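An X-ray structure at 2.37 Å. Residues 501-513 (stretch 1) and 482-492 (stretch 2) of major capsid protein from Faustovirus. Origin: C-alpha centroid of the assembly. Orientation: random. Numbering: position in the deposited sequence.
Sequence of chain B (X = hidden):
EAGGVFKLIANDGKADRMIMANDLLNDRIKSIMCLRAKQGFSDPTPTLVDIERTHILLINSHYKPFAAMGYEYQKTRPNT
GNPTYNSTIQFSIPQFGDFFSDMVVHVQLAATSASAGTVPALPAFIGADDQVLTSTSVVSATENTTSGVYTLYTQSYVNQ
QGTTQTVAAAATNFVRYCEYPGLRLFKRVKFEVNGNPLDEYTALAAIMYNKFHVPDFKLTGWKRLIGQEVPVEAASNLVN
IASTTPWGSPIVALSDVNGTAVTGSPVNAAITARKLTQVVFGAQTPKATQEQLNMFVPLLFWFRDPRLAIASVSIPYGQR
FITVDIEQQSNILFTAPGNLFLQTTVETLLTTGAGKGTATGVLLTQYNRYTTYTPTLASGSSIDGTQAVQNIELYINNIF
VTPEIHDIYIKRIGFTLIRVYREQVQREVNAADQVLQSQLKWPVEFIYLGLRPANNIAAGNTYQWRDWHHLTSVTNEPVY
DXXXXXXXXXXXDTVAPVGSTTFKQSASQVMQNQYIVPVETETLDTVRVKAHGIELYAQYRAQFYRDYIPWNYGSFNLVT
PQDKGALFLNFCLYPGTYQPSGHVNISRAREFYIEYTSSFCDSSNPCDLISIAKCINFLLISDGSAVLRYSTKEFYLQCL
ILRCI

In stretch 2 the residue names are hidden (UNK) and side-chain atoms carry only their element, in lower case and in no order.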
# COMPACT_ATOMS: atom_id res chain seq x y z
N THR B 501 13.48 22.00 -49.95
CA THR B 501 13.99 22.75 -48.81
C THR B 501 13.05 23.85 -48.36
O THR B 501 13.28 24.45 -47.30
CB THR B 501 15.36 23.35 -49.13
OG1 THR B 501 15.27 24.17 -50.30
CG2 THR B 501 16.39 22.25 -49.36
N THR B 502 11.99 24.14 -49.13
CA THR B 502 10.93 25.02 -48.67
C THR B 502 10.01 24.35 -47.66
O THR B 502 9.19 25.03 -47.03
CB THR B 502 10.11 25.52 -49.86
OG1 THR B 502 9.45 24.41 -50.48
CG2 THR B 502 11.01 26.20 -50.88
N PHE B 503 10.14 23.03 -47.48
CA PHE B 503 9.36 22.26 -46.52
C PHE B 503 10.16 22.21 -45.21
O PHE B 503 10.90 21.27 -44.93
CB PHE B 503 9.07 20.87 -47.07
CG PHE B 503 7.95 20.15 -46.38
CD1 PHE B 503 7.11 20.80 -45.49
CD2 PHE B 503 7.75 18.80 -46.61
CE1 PHE B 503 6.09 20.12 -44.86
CE2 PHE B 503 6.74 18.11 -45.97
CZ PHE B 503 5.90 18.77 -45.10
N LYS B 504 9.99 23.26 -44.41
CA LYS B 504 10.83 23.43 -43.23
C LYS B 504 10.45 22.45 -42.13
O LYS B 504 9.31 21.98 -42.05
CB LYS B 504 10.73 24.86 -42.71
CG LYS B 504 10.99 25.93 -43.76
CD LYS B 504 12.37 25.79 -44.37
CE LYS B 504 12.67 26.93 -45.33
NZ LYS B 504 14.02 26.84 -45.93
N GLN B 505 11.42 22.16 -41.26
CA GLN B 505 11.23 21.26 -40.13
C GLN B 505 11.46 22.00 -38.83
O GLN B 505 12.30 22.90 -38.74
CB GLN B 505 12.19 20.06 -40.20
CG GLN B 505 12.14 19.29 -41.49
CD GLN B 505 13.22 18.23 -41.57
OE1 GLN B 505 13.27 17.31 -40.75
NE2 GLN B 505 14.10 18.35 -42.56
N SER B 506 10.70 21.61 -37.80
CA SER B 506 10.88 22.15 -36.47
C SER B 506 10.50 21.08 -35.45
O SER B 506 9.59 20.29 -35.68
CB SER B 506 10.04 23.42 -36.25
OG SER B 506 10.39 24.06 -35.04
N ALA B 507 11.21 21.07 -34.33
CA ALA B 507 10.98 20.08 -33.29
C ALA B 507 11.41 20.66 -31.95
O ALA B 507 12.34 21.47 -31.87
CB ALA B 507 11.75 18.78 -33.57
N SER B 508 10.72 20.24 -30.89
CA SER B 508 11.03 20.72 -29.55
C SER B 508 10.89 19.59 -28.54
O SER B 508 9.97 18.76 -28.64
CB SER B 508 10.12 21.89 -29.15
OG SER B 508 8.77 21.49 -29.05
N GLN B 509 11.81 19.56 -27.58
CA GLN B 509 11.71 18.73 -26.39
C GLN B 509 11.67 19.66 -25.18
O GLN B 509 12.63 20.39 -24.94
CB GLN B 509 12.88 17.76 -26.26
CG GLN B 509 12.99 16.71 -27.34
CD GLN B 509 14.06 15.69 -27.04
OE1 GLN B 509 15.13 16.03 -26.52
NE2 GLN B 509 13.78 14.43 -27.34
N VAL B 510 10.57 19.62 -24.43
CA VAL B 510 10.42 20.44 -23.24
C VAL B 510 10.21 19.52 -22.05
O VAL B 510 9.38 18.61 -22.11
CB VAL B 510 9.25 21.44 -23.37
CG1 VAL B 510 9.10 22.25 -22.10
CG2 VAL B 510 9.46 22.35 -24.57
N MET B 511 10.97 19.76 -20.98
CA MET B 511 10.76 19.01 -19.74
C MET B 511 9.38 19.30 -19.19
O MET B 511 9.06 20.44 -18.84
CB MET B 511 11.83 19.38 -18.72
CG MET B 511 11.62 18.72 -17.36
SD MET B 511 12.41 19.60 -16.00
CE MET B 511 14.14 19.34 -16.37
N GLN B 512 8.54 18.26 -19.12
CA GLN B 512 7.21 18.42 -18.56
C GLN B 512 7.23 18.29 -17.04
O GLN B 512 6.54 19.04 -16.34
CB GLN B 512 6.25 17.41 -19.18
CG GLN B 512 4.79 17.64 -18.83
CD GLN B 512 3.88 16.56 -19.39
OE1 GLN B 512 4.22 15.38 -19.38
NE2 GLN B 512 2.72 16.96 -19.88
N ASN B 513 8.02 17.35 -16.53
CA ASN B 513 8.19 17.17 -15.09
C ASN B 513 9.44 16.32 -14.88
O ASN B 513 9.95 15.69 -15.80
CB ASN B 513 6.96 16.52 -14.45
CG ASN B 513 6.90 16.76 -12.95
OD1 ASN B 513 7.85 17.25 -12.35
ND2 ASN B 513 5.77 16.40 -12.35
N UNK B 482 9.23 14.00 -20.73
CA UNK B 482 9.64 14.83 -21.85
C UNK B 482 8.48 14.95 -22.83
O UNK B 482 7.89 13.95 -23.23
c UNK B 482 11.45 15.26 -23.54
c UNK B 482 10.89 14.25 -22.56
c UNK B 482 11.93 13.84 -21.53
N UNK B 483 8.17 16.19 -23.22
CA UNK B 483 7.18 16.46 -24.25
C UNK B 483 7.90 16.69 -25.57
O UNK B 483 8.66 17.66 -25.71
o UNK B 483 5.54 17.43 -22.73
c UNK B 483 6.33 17.68 -23.88
N UNK B 484 7.67 15.80 -26.53
CA UNK B 484 8.24 15.91 -27.86
C UNK B 484 7.20 16.44 -28.83
O UNK B 484 6.04 16.02 -28.81
c UNK B 484 9.25 14.55 -29.79
n UNK B 484 10.67 16.24 -30.79
o UNK B 484 11.59 14.76 -29.38
c UNK B 484 10.61 15.20 -29.97
c UNK B 484 8.77 14.56 -28.35
N UNK B 485 7.61 17.38 -29.68
CA UNK B 485 6.73 17.95 -30.69
C UNK B 485 7.47 18.06 -32.01
O UNK B 485 8.69 18.19 -32.04
c UNK B 485 6.20 19.33 -30.27
o UNK B 485 7.21 20.32 -30.40
N UNK B 486 6.70 18.01 -33.10
CA UNK B 486 7.22 18.24 -34.43
C UNK B 486 6.29 19.18 -35.17
O UNK B 486 5.09 19.23 -34.89
c UNK B 486 7.70 14.87 -33.79
c UNK B 486 9.87 14.03 -33.28
o UNK B 486 10.67 13.10 -32.66
c UNK B 486 8.26 15.91 -34.53
c UNK B 486 8.50 13.94 -33.17
c UNK B 486 9.64 15.98 -34.63
c UNK B 486 7.38 16.93 -35.22
c UNK B 486 10.45 15.05 -34.01
N UNK B 487 6.85 19.93 -36.12
CA UNK B 487 6.07 20.86 -36.92
C UNK B 487 6.76 21.05 -38.26
O UNK B 487 7.98 21.18 -38.33
c UNK B 487 5.91 22.21 -36.21
N UNK B 488 5.95 21.04 -39.33
CA UNK B 488 6.44 21.23 -40.69
C UNK B 488 5.55 22.24 -41.40
O UNK B 488 4.32 22.19 -41.28
c UNK B 488 6.45 19.90 -41.46
c UNK B 488 7.63 17.84 -42.19
c UNK B 488 7.71 19.06 -41.29
n UNK B 488 9.51 18.82 -44.04
c UNK B 488 9.79 17.71 -43.37
n UNK B 488 8.92 17.23 -42.48
n UNK B 488 10.94 17.09 -43.58
N UNK B 489 6.18 23.15 -42.14
CA UNK B 489 5.47 24.22 -42.84
C UNK B 489 6.15 24.45 -44.19
O UNK B 489 7.38 24.46 -44.28
c UNK B 489 4.98 26.69 -42.86
c UNK B 489 4.52 25.37 -40.80
c UNK B 489 5.43 25.52 -42.01
N UNK B 490 5.34 24.64 -45.23
CA UNK B 490 5.83 25.03 -46.54
C UNK B 490 5.80 26.55 -46.66
O UNK B 490 4.76 27.18 -46.43
o UNK B 490 5.10 25.13 -48.86
c UNK B 490 4.98 24.40 -47.65
N UNK B 491 6.94 27.14 -47.03
CA UNK B 491 7.07 28.59 -47.15
C UNK B 491 6.96 29.06 -48.59
O UNK B 491 7.16 30.24 -48.87
c UNK B 491 8.43 28.71 -45.04
c UNK B 491 8.37 29.09 -46.51
c UNK B 491 10.81 29.40 -47.17
c UNK B 491 9.58 28.53 -47.27
N UNK B 492 6.66 28.16 -49.53
CA UNK B 492 6.51 28.51 -50.94
C UNK B 492 5.34 27.71 -51.49
O UNK B 492 5.42 26.48 -51.57
c UNK B 492 7.79 28.23 -51.72
o UNK B 492 6.73 29.30 -53.57
c UNK B 492 7.81 28.89 -53.08
o UNK B 492 8.90 28.99 -53.68
O HOH W 1 8.11 20.14 -26.84

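Position 482 has three side-chain carbons, one carrying the other two. The fork lies beside CB of Gln509. This beta-branched pattern is valine, Val482; its CG1 is 4.0 Å from Gln509 CB.

Position 483 has one carbon, then one oxygen. Its backbone pairs with Val510: N to Val510 O is 2.9 Å, and Val510 N to its O is 3.0 Å. The residue is Ser483. Its OG lies 3.6 Å from Gln512 CB and has no polar partner in the model.

Position 484 has three carbons in a row, the third bearing one oxygen and one nitrogen. The oxygen meets NE2 of Gln509. A terminal amide at that length is glutamine, Gln484. Gln509 NE2 donates to Gln484 OE1 at 3.0 Å, so the two paired amides join directly.

Position 485 again has one carbon and one oxygen, and the oxygen meets the hydroxyl of Ser508. It is Ser485. The hydrogen bond between Ser485 OG and Ser508 OG is very short, 2.4 Å. Backbone bonds link the same two residues in both directions.

Position 486 has one carbon, then a six-carbon ring bearing an oxygen. The ring comes near CB of Ala507. This is tyrosine, Tyr486. Its CD1 packs 3.7 Å from Ala507 CB.

Position 487 has a single carbon, facing CB of Ser506, so it is Ala487. Ala487 CB is 4.3 Å from Ser506 CB. Ala487 N donates to Ser506 O at 2.8 Å; the return bond, from Ser506 N to Ala487 O, is weak.

Position 488 has three carbons, a nitrogen, then a carbon with two more nitrogens. This planar end lies over one face of the Phe503 ring. The guanidinium identifies Arg488. Its CZ is 4.1 Å from the Phe503 ring centroid, a cation-pi contact. NH1 also makes a weak hydrogen bond to Phe503 O, 3.0 Å away.

Position 489 has three carbons, forked at the first: Val489. Its O accepts from Lys504 N at 2.9 Å.

Position 490 has one carbon and one oxygen: Ser490. It pairs with Phe503, CA to CA 4.5 Å.

Position 491 has four carbons, forked at the first, with one arm two carbons long. The long arm reaches CE of Lys504. This is Ile491. Its CD1 is 3.6 Å from Lys504 CE, and its N donates to Thr502 O at 3.1 Å.

Position 492 has two carbons, the second carrying two oxygens. The first carbon approaches CG2 of Thr502. It is Asp492, with CB 3.9 Å from Thr502 CG2.

The contact is an antiparallel strand pairing. Backbone hydrogen bonds hold the register. Side chains alternate between faces: Arg488 covers Phe503 and the glutamines join on one, while the hydroxyls of Ser485 and Ser508 meet on the other.

Stretch 2 482-492: VSQSYARVSID
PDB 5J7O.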